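Local structure of protein E (Haemophilus influenzae, 3ZH5) at residues 47-57 with 87-98. The protein acts as a multifunctional surface adhesin that binds host epithelial cells, vitronectin, laminin and plasminogen, supporting bacterial serum resistance and immune evasion. Residues are numbered along the deposited sequence; the frame is centred on the assembly and turned at random.
Sequences VVNLDKGLYVY and FYDEFWGQGLRA
Y57 OH donates a hydrogen bond to L96 O, which lies in the ring plane at its edge, 2.5 Å from OH and unusually short for such a bond. A98 CB sits over one face of the same ring, 4.0 Å from the centroid, a CH-pi contact, while L96 CD2 meets Y57 CE2 at 3.7 Å. Next door, V56 turns CG1 onto the F87 face, 4.2 Å from the centroid, and L54 CD1 touches F87 CE1. N49 OD1 accepts a hydrogen bond from W92 N (2.9 Å, N-H...O 175°), its amide brought toward W92 by CG standing anti to the carbonyl carbon (chi1 -69°). ND2 lies 3.6 Å above the W92 ring plane, offset toward the rim, with amide and ring planes 79° apart. In the antiparallel sheet, the end of strand 41-50, strand 53-54 and the loop after it thus pack on the ends of strands 79-88 and 97-98, paired by F87 N to A98 O and A98 N to F87 O, and on the turn between them. Within that turn D89 OD1 receives L96 N from above its carboxylate plane, holding the NH of the residue whose carbonyl meets Y57 OH. Further out, S66 OG bonds E90 O and G93 N, and Y26 meets W92 edge-to-face.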
loop_
_atom_site.group_PDB
_atom_site.type_symbol
_atom_site.label_atom_id
_atom_site.label_comp_id
_atom_site.label_asym_id
_atom_site.label_seq_id
_atom_site.Cartn_x
_atom_site.Cartn_y
_atom_site.Cartn_z
ATOM N N VAL A 47 0.462 1.998 1.714
ATOM C CA VAL A 47 -0.059 3.333 2.014
ATOM C C VAL A 47 0.787 4.336 1.253
ATOM O O VAL A 47 1.988 4.305 1.389
ATOM C CB VAL A 47 0.012 3.651 3.503
ATOM C CG1 VAL A 47 -0.270 5.088 3.756
ATOM C CG2 VAL A 47 -1.025 2.782 4.254
ATOM N N VAL A 48 0.156 5.178 0.446
ATOM C CA VAL A 48 0.881 6.181 -0.356
ATOM C C VAL A 48 0.525 7.570 0.084
ATOM O O VAL A 48 -0.639 7.936 0.038
ATOM C CB VAL A 48 0.527 6.087 -1.850
ATOM C CG1 VAL A 48 1.321 7.080 -2.640
ATOM C CG2 VAL A 48 0.774 4.680 -2.370
ATOM N N ASN A 49 1.519 8.362 0.496
ATOM C CA ASN A 49 1.277 9.772 0.742
ATOM C C ASN A 49 1.412 10.521 -0.585
ATOM O O ASN A 49 2.425 10.395 -1.280
ATOM C CB ASN A 49 2.237 10.308 1.802
ATOM C CG ASN A 49 1.961 9.747 3.156
ATOM O OD1 ASN A 49 0.842 9.318 3.438
ATOM N ND2 ASN A 49 2.965 9.756 4.027
ATOM N N LEU A 50 0.377 11.280 -0.939
ATOM C CA LEU A 50 0.257 11.883 -2.267
ATOM C C LEU A 50 0.999 13.199 -2.419
ATOM O O LEU A 50 1.191 13.929 -1.449
ATOM C CB LEU A 50 -1.215 12.134 -2.609
ATOM C CG LEU A 50 -2.110 10.905 -2.703
ATOM C CD1 LEU A 50 -3.545 11.358 -2.858
ATOM C CD2 LEU A 50 -1.683 10.019 -3.846
ATOM N N ASP A 51 1.374 13.488 -3.665
ATOM C CA ASP A 51 2.078 14.725 -4.062
ATOM C C ASP A 51 1.106 15.804 -4.498
ATOM O O ASP A 51 1.456 16.972 -4.627
ATOM C CB ASP A 51 2.990 14.431 -5.245
ATOM C CG ASP A 51 4.406 14.152 -4.823
ATOM O OD1 ASP A 51 4.902 14.914 -3.967
ATOM O OD2 ASP A 51 5.013 13.176 -5.329
ATOM N N LYS A 52 -0.130 15.385 -4.728
ATOM C CA LYS A 52 -1.119 16.213 -5.369
ATOM C C LYS A 52 -2.444 15.701 -4.829
ATOM O O LYS A 52 -2.637 14.490 -4.739
ATOM C CB LYS A 52 -1.029 16.009 -6.882
ATOM C CG LYS A 52 -1.851 16.970 -7.719
ATOM C CD LYS A 52 -1.805 16.586 -9.201
ATOM C CE LYS A 52 -2.666 17.507 -10.064
ATOM N NZ LYS A 52 -4.123 17.388 -9.737
ATOM N N GLY A 53 -3.328 16.608 -4.433
ATOM C CA GLY A 53 -4.594 16.221 -3.830
ATOM C C GLY A 53 -5.550 15.618 -4.845
ATOM O O GLY A 53 -5.638 16.074 -5.984
ATOM N N LEU A 54 -6.281 14.584 -4.433
ATOM C CA LEU A 54 -7.303 14.002 -5.293
ATOM C C LEU A 54 -8.666 14.377 -4.735
ATOM O O LEU A 54 -8.939 14.165 -3.562
ATOM C CB LEU A 54 -7.159 12.480 -5.366
ATOM C CG LEU A 54 -5.856 11.959 -5.976
ATOM C CD1 LEU A 54 -5.872 10.431 -6.015
ATOM C CD2 LEU A 54 -5.613 12.537 -7.364
ATOM N N TYR A 55 -9.503 14.971 -5.572
ATOM C CA TYR A 55 -10.829 15.388 -5.145
ATOM C C TYR A 55 -11.807 14.258 -5.397
ATOM O O TYR A 55 -12.439 14.192 -6.453
ATOM C CB TYR A 55 -11.257 16.647 -5.892
ATOM C CG TYR A 55 -10.387 17.842 -5.583
ATOM C CD1 TYR A 55 -9.165 18.015 -6.207
ATOM C CD2 TYR A 55 -10.789 18.791 -4.659
ATOM C CE1 TYR A 55 -8.365 19.109 -5.920
ATOM C CE2 TYR A 55 -10.011 19.879 -4.370
ATOM C CZ TYR A 55 -8.799 20.037 -4.998
ATOM O OH TYR A 55 -8.022 21.128 -4.697
ATOM N N VAL A 56 -11.926 13.379 -4.405
ATOM C CA VAL A 56 -12.715 12.154 -4.528
ATOM C C VAL A 56 -13.847 12.093 -3.508
ATOM O O VAL A 56 -14.418 11.038 -3.268
ATOM C CB VAL A 56 -11.833 10.900 -4.325
ATOM C CG1 VAL A 56 -11.022 10.607 -5.571
ATOM C CG2 VAL A 56 -10.916 11.064 -3.111
ATOM N N TYR A 57 -14.165 13.230 -2.907
ATOM C CA TYR A 57 -15.134 13.274 -1.834
ATOM C C TYR A 57 -16.416 13.862 -2.337
ATOM O O TYR A 57 -16.432 14.451 -3.419
ATOM C CB TYR A 57 -14.585 14.126 -0.704
ATOM C CG TYR A 57 -13.525 13.420 0.083
ATOM C CD1 TYR A 57 -12.206 13.416 -0.354
ATOM C CD2 TYR A 57 -13.831 12.749 1.251
ATOM C CE1 TYR A 57 -11.229 12.768 0.352
ATOM C CE2 TYR A 57 -12.857 12.098 1.964
ATOM C CZ TYR A 57 -11.557 12.112 1.510
ATOM O OH TYR A 57 -10.591 11.463 2.226
ATOM N N PHE A 87 -9.390 6.229 -0.056
ATOM C CA PHE A 87 -8.694 7.505 0.014
ATOM C C PHE A 87 -8.917 8.131 1.372
ATOM O O PHE A 87 -9.979 8.000 1.936
ATOM C CB PHE A 87 -9.195 8.453 -1.066
ATOM C CG PHE A 87 -9.034 7.919 -2.453
ATOM C CD1 PHE A 87 -7.812 7.989 -3.096
ATOM C CD2 PHE A 87 -10.108 7.372 -3.121
ATOM C CE1 PHE A 87 -7.662 7.508 -4.370
ATOM C CE2 PHE A 87 -9.958 6.888 -4.398
ATOM C CZ PHE A 87 -8.734 6.958 -5.023
ATOM N N TYR A 88 -7.915 8.826 1.891
ATOM C CA TYR A 88 -8.043 9.480 3.186
ATOM C C TYR A 88 -7.592 10.914 3.108
ATOM O O TYR A 88 -6.755 11.263 2.275
ATOM C CB TYR A 88 -7.222 8.742 4.235
ATOM C CG TYR A 88 -7.787 7.378 4.564
ATOM C CD1 TYR A 88 -7.401 6.254 3.851
ATOM C CD2 TYR A 88 -8.703 7.223 5.589
ATOM C CE1 TYR A 88 -7.912 5.011 4.157
ATOM C CE2 TYR A 88 -9.237 5.977 5.894
ATOM C CZ TYR A 88 -8.836 4.878 5.174
ATOM O OH TYR A 88 -9.347 3.634 5.474
ATOM N N ASP A 89 -8.138 11.753 3.981
ATOM C CA ASP A 89 -7.870 13.179 3.894
ATOM C C ASP A 89 -6.711 13.596 4.794
ATOM O O ASP A 89 -6.410 14.784 4.895
ATOM C CB ASP A 89 -9.129 13.993 4.212
ATOM C CG ASP A 89 -9.372 14.151 5.704
ATOM O OD1 ASP A 89 -8.883 13.303 6.484
ATOM O OD2 ASP A 89 -10.059 15.124 6.093
ATOM N N GLU A 90 -6.083 12.619 5.449
ATOM C CA GLU A 90 -4.832 12.845 6.187
ATOM C C GLU A 90 -3.759 11.896 5.648
ATOM O O GLU A 90 -4.089 10.905 4.994
ATOM C CB GLU A 90 -5.034 12.610 7.691
ATOM C CG GLU A 90 -5.918 13.632 8.371
ATOM C CD GLU A 90 -6.632 13.069 9.586
ATOM O OE1 GLU A 90 -6.103 12.123 10.203
ATOM O OE2 GLU A 90 -7.728 13.564 9.920
ATOM N N PHE A 91 -2.482 12.193 5.897
ATOM C CA PHE A 91 -1.408 11.296 5.459
ATOM C C PHE A 91 -1.445 10.011 6.290
ATOM O O PHE A 91 -2.140 9.942 7.299
ATOM C CB PHE A 91 -0.027 11.985 5.582
ATOM C CG PHE A 91 0.149 13.157 4.663
ATOM C CD1 PHE A 91 0.196 12.979 3.294
ATOM C CD2 PHE A 91 0.266 14.435 5.169
ATOM C CE1 PHE A 91 0.346 14.048 2.453
ATOM C CE2 PHE A 91 0.426 15.507 4.330
ATOM C CZ PHE A 91 0.455 15.312 2.969
ATOM N N TRP A 92 -0.724 8.988 5.846
ATOM C CA TRP A 92 -0.622 7.715 6.570
ATOM C C TRP A 92 -1.935 6.899 6.562
ATOM O O TRP A 92 -2.148 6.027 7.402
ATOM C CB TRP A 92 -0.126 7.942 8.009
ATOM C CG TRP A 92 1.183 8.739 8.083
ATOM C CD1 TRP A 92 1.363 9.954 8.657
ATOM C CD2 TRP A 92 2.458 8.351 7.553
ATOM N NE1 TRP A 92 2.684 10.355 8.530
ATOM C CE2 TRP A 92 3.371 9.387 7.849
ATOM C CE3 TRP A 92 2.917 7.222 6.860
ATOM C CZ2 TRP A 92 4.729 9.341 7.463
ATOM C CZ3 TRP A 92 4.272 7.172 6.481
ATOM C CH2 TRP A 92 5.157 8.235 6.778
ATOM N N GLY A 93 -2.776 7.150 5.564
ATOM C CA GLY A 93 -3.983 6.383 5.374
ATOM C C GLY A 93 -4.933 6.460 6.574
ATOM O O GLY A 93 -5.433 5.436 7.016
ATOM N N GLN A 94 -5.174 7.674 7.074
ATOM C CA GLN A 94 -5.984 7.915 8.269
ATOM C C GLN A 94 -6.904 9.072 7.957
ATOM O O GLN A 94 -6.613 9.864 7.054
ATOM C CB GLN A 94 -5.114 8.374 9.454
ATOM C CG GLN A 94 -3.864 7.563 9.726
ATOM C CD GLN A 94 -4.154 6.244 10.390
ATOM O OE1 GLN A 94 -5.216 6.053 10.985
ATOM N NE2 GLN A 94 -3.215 5.313 10.281
ATOM N N GLY A 95 -7.975 9.197 8.740
ATOM C CA GLY A 95 -8.849 10.356 8.693
ATOM C C GLY A 95 -10.135 10.083 7.943
ATOM O O GLY A 95 -10.646 8.960 7.953
ATOM N N LEU A 96 -10.668 11.109 7.284
ATOM C CA LEU A 96 -11.943 10.965 6.591
ATOM C C LEU A 96 -11.734 10.198 5.303
ATOM O O LEU A 96 -10.857 10.535 4.500
ATOM C CB LEU A 96 -12.576 12.325 6.284
ATOM C CG LEU A 96 -13.962 12.218 5.627
ATOM C CD1 LEU A 96 -15.008 11.713 6.627
ATOM C CD2 LEU A 96 -14.408 13.542 5.019
ATOM N N ARG A 97 -12.572 9.189 5.096
ATOM C CA ARG A 97 -12.348 8.195 4.063
ATOM C C ARG A 97 -13.309 8.328 2.881
ATOM O O ARG A 97 -14.464 8.714 3.047
ATOM C CB ARG A 97 -12.538 6.811 4.688
ATOM C CG ARG A 97 -12.257 5.665 3.725
ATOM C CD ARG A 97 -12.618 4.331 4.318
ATOM N NE ARG A 97 -14.062 4.161 4.393
ATOM C CZ ARG A 97 -14.838 3.887 3.351
ATOM N NH1 ARG A 97 -14.296 3.751 2.148
ATOM N NH2 ARG A 97 -16.158 3.746 3.512
ATOM N N ALA A 98 -12.846 7.969 1.693
ATOM C CA ALA A 98 -13.744 7.856 0.562
ATOM C C ALA A 98 -13.279 6.698 -0.275
ATOM O O ALA A 98 -12.171 6.211 -0.110
ATOM C CB ALA A 98 -13.768 9.123 -0.250
#